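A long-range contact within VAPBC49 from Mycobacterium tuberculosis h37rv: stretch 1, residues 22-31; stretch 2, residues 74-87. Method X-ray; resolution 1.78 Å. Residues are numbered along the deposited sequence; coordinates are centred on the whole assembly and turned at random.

Stretch 1 (22-31) EASRYLVVPR
Stretch 2, residues 74-87: GIAEAYVLNAFRRA

Two helices of one chain, at least 48 residues apart in sequence where they touch, meet at an open angle. Helix 22-27 and helix 74-86 run in broadly the same sense, their N-to-C directions 49° apart (signed crossing angle -49°) and their axes 10.7 Å apart at closest approach. Register is set by three CA-CA pairs: Ala23 with Ile75 at 6.9 Å, Leu27 with Tyr79 at 6.0 Å, and Val29 with Asn82 at 6.8 Å. The contact buries 433 Å² in all.

Leu27 is the principal bump. With chi1 m and chi2 t it reaches into a hollow on the second helix lined by Ile75, Ala78 and Tyr79. Leu27 CD1 lies 3.5 Å from Ala78 CB, 3.5 Å from Tyr79 N and 3.9 Å from Ile75 CG1, so the methyl touches backbone as well as side chains. Ala78 suits the floor because its side chain is a single methyl, letting leucine come close to the helix. Tyr79 (chi1 t, chi2 82°) borders the hollow; Leu27 CD2 is 4.0 Å from its CB and lies at the ring's edge.

One turn earlier the fit is reversed. Ile75, extended with both chi angles t, sends CD1 to 3.9 Å from Ala23 CB, where the small alanine leaves room for it. Ile75 CD1 also approaches the edge of the Tyr26 ring (chi1 m), 4.4 Å from Tyr26 CD2.

Beyond Leu27 the first helix breaks. Val28 takes positive phi (58/64), and Val29 is extended (-145/141), leading to Pro30 (-59/135) at the N-cap position of the next helix. Ser24 OG donates to Val29 O at 2.6 Å, tying the turn back to the helix. Val28 offers its backbone carbonyl to Asn82 (chi1 t, chi2 36°), whose ND2 donates to Val28 O at 3.2 Å and lies 2.9 Å from Leu27 O. A water donates to Val28 O (2.5 Å) and accepts from Asn82 ND2 (3.2 Å), bridging the same pair.

The other end of the amide is also engaged: Asn82 OD1 accepts from Arg85 NE at 2.8 Å and Arg85 NH2 at 3.1 Å. These bonds hold Arg85 (chi1 t, chi2 t, chi3 p) with one guanidinium face covered by Val29 CG2 and Pro30 CD, the latter 3.5 Å from Arg85 NH2. A flat guanidinium suits this place, since its face can lie against apolar carbons while its edge bonds to Asn82.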

ATOM      1  N   GLU A  22       9.356   0.807 -11.541  1.00 22.43           N
ATOM      2  CA  GLU A  22       8.711  -0.468 -11.193  1.00 24.07           C
ATOM      3  C   GLU A  22       9.132  -0.905  -9.802  1.00 22.47           C
ATOM      4  O   GLU A  22       8.291  -1.268  -8.983  1.00 21.76           O
ATOM      5  CB  GLU A  22       9.059  -1.578 -12.200  1.00 27.23           C
ATOM      6  CG  GLU A  22       8.319  -1.478 -13.566  1.00 33.28           C
ATOM      7  CD  GLU A  22       9.093  -2.111 -14.732  1.00 35.00           C
ATOM      8  OE1 GLU A  22      10.172  -2.713 -14.483  1.00 32.19           O
ATOM      9  OE2 GLU A  22       8.612  -2.013 -15.906  1.00 35.53           O
ATOM     10  N   ALA A  23      10.445  -0.844  -9.534  1.00 20.15           N
ATOM     11  CA  ALA A  23      10.969  -1.322  -8.253  1.00 19.61           C
ATOM     12  C   ALA A  23      10.421  -0.490  -7.105  1.00 20.31           C
ATOM     13  O   ALA A  23      10.125  -1.003  -6.029  1.00 20.95           O
ATOM     14  CB  ALA A  23      12.499  -1.330  -8.276  1.00 22.36           C
ATOM     15  N   SER A  24      10.241   0.807  -7.355  1.00 22.26           N
ATOM     16  CA  SER A  24       9.668   1.686  -6.330  1.00 20.92           C
ATOM     17  C   SER A  24       8.258   1.210  -5.943  1.00 21.54           C
ATOM     18  O   SER A  24       7.904   1.211  -4.776  1.00 24.03           O
ATOM     19  CB  SER A  24       9.653   3.135  -6.857  1.00 24.19           C
ATOM     20  OG  SER A  24       8.721   3.909  -6.123  1.00 32.24           O
ATOM     21  N   ARG A  25       7.472   0.783  -6.932  1.00 23.05           N
ATOM     22  CA  ARG A  25       6.086   0.350  -6.685  1.00 26.66           C
ATOM     23  C   ARG A  25       6.063  -0.992  -5.962  1.00 25.32           C
ATOM     24  O   ARG A  25       5.411  -1.144  -4.921  1.00 26.33           O
ATOM     25  CB  ARG A  25       5.316   0.238  -8.000  1.00 29.46           C
ATOM     26  CG  ARG A  25       5.143   1.539  -8.718  1.00 36.16           C
ATOM     27  CD  ARG A  25       4.276   1.340  -9.932  1.00 42.56           C
ATOM     28  NE  ARG A  25       4.994   1.821 -11.111  1.00 46.71           N
ATOM     29  CZ  ARG A  25       5.265   1.092 -12.191  1.00 47.68           C
ATOM     30  NH1 ARG A  25       4.840  -0.173 -12.278  1.00 46.75           N
ATOM     31  NH2 ARG A  25       5.941   1.651 -13.197  1.00 43.18           N
ATOM     32  N   TYR A  26       6.835  -1.945  -6.489  1.00 24.40           N
ATOM     33  CA  TYR A  26       6.852  -3.291  -5.911  1.00 23.79           C
ATOM     34  C   TYR A  26       7.391  -3.353  -4.479  1.00 23.98           C
ATOM     35  O   TYR A  26       6.880  -4.110  -3.675  1.00 22.44           O
ATOM     36  CB  TYR A  26       7.618  -4.269  -6.804  1.00 24.34           C
ATOM     37  CG  TYR A  26       7.278  -4.253  -8.275  1.00 27.52           C
ATOM     38  CD1 TYR A  26       5.995  -3.870  -8.753  1.00 27.20           C
ATOM     39  CD2 TYR A  26       8.238  -4.617  -9.214  1.00 28.95           C
ATOM     40  CE1 TYR A  26       5.710  -3.866 -10.144  1.00 23.28           C
ATOM     41  CE2 TYR A  26       7.948  -4.612 -10.581  1.00 27.57           C
ATOM     42  CZ  TYR A  26       6.685  -4.239 -11.022  1.00 25.58           C
ATOM     43  OH  TYR A  26       6.455  -4.259 -12.388  1.00 31.33           O
ATOM     44  N   LEU A  27       8.459  -2.584  -4.206  1.00 19.22           N
ATOM     45  CA  LEU A  27       9.113  -2.521  -2.889  1.00 22.75           C
ATOM     46  C   LEU A  27       8.505  -1.489  -1.928  1.00 20.78           C
ATOM     47  O   LEU A  27       8.743  -1.549  -0.714  1.00 26.41           O
ATOM     48  CB  LEU A  27      10.606  -2.228  -3.056  1.00 20.67           C
ATOM     49  CG  LEU A  27      11.416  -3.194  -3.922  1.00 26.46           C
ATOM     50  CD1 LEU A  27      12.906  -2.892  -3.648  1.00 23.90           C
ATOM     51  CD2 LEU A  27      11.064  -4.635  -3.701  1.00 22.57           C
ATOM     52  N   VAL A  28       7.691  -0.585  -2.478  1.00 24.90           N
ATOM     53  CA  VAL A  28       7.087   0.526  -1.694  1.00 28.17           C
ATOM     54  C   VAL A  28       8.206   1.378  -1.060  1.00 25.22           C
ATOM     55  O   VAL A  28       8.383   1.433   0.179  1.00 26.86           O
ATOM     56  CB  VAL A  28       6.065   0.047  -0.626  1.00 31.32           C
ATOM     57  CG1 VAL A  28       5.240   1.236  -0.105  1.00 34.81           C
ATOM     58  CG2 VAL A  28       5.139  -1.025  -1.188  1.00 32.22           C
ATOM     59  N   VAL A  29       8.977   1.995  -1.939  1.00 21.98           N
ATOM     60  CA  VAL A  29      10.128   2.816  -1.587  1.00 25.01           C
ATOM     61  C   VAL A  29      10.134   3.928  -2.612  1.00 25.77           C
ATOM     62  O   VAL A  29       9.813   3.680  -3.784  1.00 27.20           O
ATOM     63  CB  VAL A  29      11.477   2.033  -1.622  1.00 23.38           C
ATOM     64  CG1 VAL A  29      11.726   1.446  -2.989  1.00 23.25           C
ATOM     65  CG2 VAL A  29      12.678   2.944  -1.215  1.00 24.36           C
ATOM     66  N   PRO A  30      10.455   5.172  -2.189  1.00 24.27           N
ATOM     67  CA  PRO A  30      10.502   6.261  -3.153  1.00 23.38           C
ATOM     68  C   PRO A  30      11.478   6.019  -4.273  1.00 23.77           C
ATOM     69  O   PRO A  30      12.608   5.534  -4.044  1.00 23.01           O
ATOM     70  CB  PRO A  30      10.881   7.493  -2.289  1.00 26.85           C
ATOM     71  CG  PRO A  30      10.381   7.149  -0.949  1.00 28.50           C
ATOM     72  CD  PRO A  30      10.712   5.654  -0.822  1.00 25.01           C
ATOM     73  N   ARG A  31      11.045   6.304  -5.506  1.00 23.49           N
ATOM     74  CA  ARG A  31      11.947   6.188  -6.615  1.00 22.33           C
ATOM     75  C   ARG A  31      13.277   6.966  -6.428  1.00 25.48           C
ATOM     76  O   ARG A  31      14.333   6.509  -6.877  1.00 22.98           O
ATOM     77  CB  ARG A  31      11.270   6.599  -7.917  1.00 26.97           C
ATOM     78  CG  ARG A  31      12.102   6.266  -9.135  1.00 30.24           C
ATOM     79  CD  ARG A  31      11.974   7.378 -10.176  1.00 39.13           C
ATOM     80  NE  ARG A  31      13.138   7.385 -11.065  1.00 44.95           N
ATOM     81  CZ  ARG A  31      13.215   6.716 -12.209  1.00 47.15           C
ATOM     82  NH1 ARG A  31      12.180   5.988 -12.634  1.00 49.06           N
ATOM     83  NH2 ARG A  31      14.327   6.780 -12.931  1.00 45.46           N
ATOM     84  N   GLY A  74      19.721  -7.317  -7.510  1.00 17.60           N
ATOM     85  CA  GLY A  74      19.641  -5.898  -7.144  1.00 21.10           C
ATOM     86  C   GLY A  74      18.307  -5.511  -6.496  1.00 19.11           C
ATOM     87  O   GLY A  74      18.258  -4.693  -5.560  1.00 18.52           O
ATOM     88  N   ILE A  75      17.194  -6.028  -7.019  1.00 19.68           N
ATOM     89  CA  ILE A  75      15.913  -5.748  -6.358  1.00 21.07           C
ATOM     90  C   ILE A  75      15.834  -6.418  -4.972  1.00 19.45           C
ATOM     91  O   ILE A  75      15.194  -5.894  -4.043  1.00 17.92           O
ATOM     92  CB  ILE A  75      14.652  -6.056  -7.240  1.00 20.45           C
ATOM     93  CG1 ILE A  75      13.526  -5.083  -6.827  1.00 21.23           C
ATOM     94  CG2 ILE A  75      14.199  -7.496  -7.106  1.00 20.42           C
ATOM     95  CD1 ILE A  75      12.303  -5.147  -7.723  1.00 23.84           C
ATOM     96  N   ALA A  76      16.523  -7.552  -4.821  1.00 16.23           N
ATOM     97  CA  ALA A  76      16.529  -8.294  -3.561  1.00 14.61           C
ATOM     98  C   ALA A  76      17.324  -7.455  -2.546  1.00 17.28           C
ATOM     99  O   ALA A  76      16.885  -7.280  -1.404  1.00 13.96           O
ATOM    100  CB  ALA A  76      17.207  -9.699  -3.769  1.00 13.04           C
ATOM    101  N   GLU A  77      18.470  -6.926  -2.982  1.00 18.60           N
ATOM    102  CA  GLU A  77      19.290  -6.023  -2.144  1.00 16.02           C
ATOM    103  C   GLU A  77      18.480  -4.748  -1.782  1.00 16.85           C
ATOM    104  O   GLU A  77      18.450  -4.310  -0.626  1.00 17.19           O
ATOM    105  CB  GLU A  77      20.580  -5.680  -2.893  1.00 17.20           C
ATOM    106  CG  GLU A  77      21.472  -6.942  -3.070  1.00 14.67           C
ATOM    107  CD  GLU A  77      22.644  -6.747  -4.012  1.00 19.54           C
ATOM    108  OE1 GLU A  77      22.550  -5.879  -4.912  1.00 18.53           O
ATOM    109  OE2 GLU A  77      23.673  -7.466  -3.795  1.00 19.08           O
ATOM    110  N   ALA A  78      17.780  -4.185  -2.759  1.00 16.41           N
ATOM    111  CA  ALA A  78      16.919  -3.003  -2.512  1.00 17.48           C
ATOM    112  C   ALA A  78      15.795  -3.328  -1.521  1.00 16.34           C
ATOM    113  O   ALA A  78      15.456  -2.506  -0.665  1.00 17.32           O
ATOM    114  CB  ALA A  78      16.349  -2.433  -3.835  1.00 15.95           C
ATOM    115  N   TYR A  79      15.231  -4.526  -1.631  1.00 15.46           N
ATOM    116  CA  TYR A  79      14.175  -4.975  -0.762  1.00 16.63           C
ATOM    117  C   TYR A  79      14.667  -5.029   0.690  1.00 20.57           C
ATOM    118  O   TYR A  79      13.997  -4.511   1.605  1.00 17.04           O
ATOM    119  CB  TYR A  79      13.631  -6.329  -1.196  1.00 17.34           C
ATOM    120  CG  TYR A  79      12.696  -6.965  -0.197  1.00 17.62           C
ATOM    121  CD1 TYR A  79      11.341  -6.601  -0.132  1.00 19.58           C
ATOM    122  CD2 TYR A  79      13.158  -7.960   0.663  1.00 16.55           C
ATOM    123  CE1 TYR A  79      10.497  -7.208   0.774  1.00 19.80           C
ATOM    124  CE2 TYR A  79      12.330  -8.570   1.541  1.00 19.20           C
ATOM    125  CZ  TYR A  79      11.011  -8.180   1.624  1.00 19.77           C
ATOM    126  OH  TYR A  79      10.215  -8.827   2.538  1.00 19.36           O
ATOM    127  N   VAL A  80      15.851  -5.600   0.884  1.00 15.82           N
ATOM    128  CA  VAL A  80      16.425  -5.721   2.237  1.00 15.01           C
ATOM    129  C   VAL A  80      16.784  -4.351   2.822  1.00 17.18           C
ATOM    130  O   VAL A  80      16.434  -4.069   3.956  1.00 15.55           O
ATOM    131  CB  VAL A  80      17.610  -6.665   2.248  1.00 14.38           C
ATOM    132  CG1 VAL A  80      18.347  -6.635   3.619  1.00 13.63           C
ATOM    133  CG2 VAL A  80      17.102  -8.132   1.971  1.00 12.34           C
ATOM    134  N   LEU A  81      17.455  -3.517   2.046  1.00 15.11           N
ATOM    135  CA  LEU A  81      17.753  -2.143   2.452  1.00 16.40           C
ATOM    136  C   LEU A  81      16.488  -1.349   2.783  1.00 20.15           C
ATOM    137  O   LEU A  81      16.492  -0.520   3.676  1.00 17.09           O
ATOM    138  CB  LEU A  81      18.509  -1.426   1.364  1.00 17.33           C
ATOM    139  CG  LEU A  81      19.964  -1.847   1.130  1.00 17.81           C
ATOM    140  CD1 LEU A  81      20.504  -1.045  -0.018  1.00 20.05           C
ATOM    141  CD2 LEU A  81      20.772  -1.592   2.448  1.00 19.31           C
ATOM    142  N   ASN A  82      15.407  -1.590   2.054  1.00 16.22           N
ATOM    143  CA  ASN A  82      14.139  -0.943   2.406  1.00 19.91           C
ATOM    144  C   ASN A  82      13.571  -1.412   3.734  1.00 18.40           C
ATOM    145  O   ASN A  82      12.914  -0.623   4.460  1.00 18.92           O
ATOM    146  CB  ASN A  82      13.109  -1.109   1.295  1.00 17.29           C
ATOM    147  CG  ASN A  82      11.950  -0.112   1.436  1.00 25.30           C
ATOM    148  OD1 ASN A  82      12.149   1.033   1.854  1.00 21.41           O
ATOM    149  ND2 ASN A  82      10.741  -0.562   1.122  1.00 24.62           N
ATOM    150  N   ALA A  83      13.807  -2.677   4.060  1.00 16.26           N
ATOM    151  CA  ALA A  83      13.389  -3.239   5.318  1.00 15.98           C
ATOM    152  C   ALA A  83      14.211  -2.567   6.411  1.00 17.68           C
ATOM    153  O   ALA A  83      13.670  -2.271   7.493  1.00 17.33           O
ATOM    154  CB  ALA A  83      13.604  -4.751   5.362  1.00 17.34           C
ATOM    155  N   PHE A  84      15.501  -2.325   6.125  1.00 13.12           N
ATOM    156  CA  PHE A  84      16.357  -1.586   7.073  1.00 16.21           C
ATOM    157  C   PHE A  84      15.798  -0.153   7.279  1.00 15.23           C
ATOM    158  O   PHE A  84      15.665   0.322   8.429  1.00 17.56           O
ATOM    159  CB  PHE A  84      17.834  -1.507   6.604  1.00 14.65           C
ATOM    160  CG  PHE A  84      18.561  -2.829   6.603  1.00 12.35           C
ATOM    161  CD1 PHE A  84      17.976  -4.009   7.073  1.00 17.75           C
ATOM    162  CD2 PHE A  84      19.881  -2.875   6.117  1.00 15.27           C
ATOM    163  CE1 PHE A  84      18.692  -5.215   7.026  1.00 17.42           C
ATOM    164  CE2 PHE A  84      20.593  -4.074   6.078  1.00 16.23           C
ATOM    165  CZ  PHE A  84      20.002  -5.227   6.516  1.00 18.44           C
ATOM    166  N   ARG A  85      15.425   0.491   6.187  1.00 11.62           N
ATOM    167  CA  ARG A  85      14.924   1.871   6.193  1.00 17.51           C
ATOM    168  C   ARG A  85      13.632   1.953   6.998  1.00 18.73           C
ATOM    169  O   ARG A  85      13.487   2.823   7.844  1.00 18.16           O
ATOM    170  CB  ARG A  85      14.656   2.346   4.775  1.00 14.96           C
ATOM    171  CG  ARG A  85      14.224   3.816   4.665  1.00 19.86           C
ATOM    172  CD  ARG A  85      14.002   4.208   3.222  1.00 25.81           C
ATOM    173  NE  ARG A  85      12.748   3.653   2.751  1.00 34.52           N
ATOM    174  CZ  ARG A  85      11.638   4.353   2.533  1.00 32.94           C
ATOM    175  NH1 ARG A  85      11.613   5.674   2.701  1.00 32.93           N
ATOM    176  NH2 ARG A  85      10.565   3.718   2.100  1.00 34.25           N
ATOM    177  N   ARG A  86      12.709   1.026   6.738  1.00 18.85           N
ATOM    178  CA  ARG A  86      11.458   0.905   7.500  1.00 22.28           C
ATOM    179  C   ARG A  86      11.684   0.779   8.999  1.00 21.05           C
ATOM    180  O   ARG A  86      10.898   1.310   9.800  1.00 21.57           O
ATOM    181  CB  ARG A  86      10.680  -0.326   7.010  1.00 23.41           C
ATOM    182  CG  ARG A  86       9.243  -0.427   7.492  1.00 29.07           C
ATOM    183  CD  ARG A  86       8.565  -1.651   6.830  1.00 26.63           C
ATOM    184  NE  ARG A  86       8.434  -1.518   5.385  1.00 28.99           N
ATOM    185  CZ  ARG A  86       9.052  -2.276   4.462  1.00 31.32           C
ATOM    186  NH1 ARG A  86       9.913  -3.236   4.785  1.00 23.76           N
ATOM    187  NH2 ARG A  86       8.822  -2.053   3.182  1.00 33.89           N
ATOM    188  N   ALA A  87      12.783   0.133   9.389  1.00 21.01           N
ATOM    189  CA  ALA A  87      13.095  -0.109  10.798  1.00 20.32           C
ATOM    190  C   ALA A  87      13.620   1.130  11.536  1.00 20.18           C
ATOM    191  O   ALA A  87      13.809   1.092  12.772  1.00 20.64           O
ATOM    192  CB  ALA A  87      14.076  -1.264  10.943  1.00 19.26           C
TER
HETATM  193  O   HOH W   1       8.260   0.837   2.600  1.00 48.78           O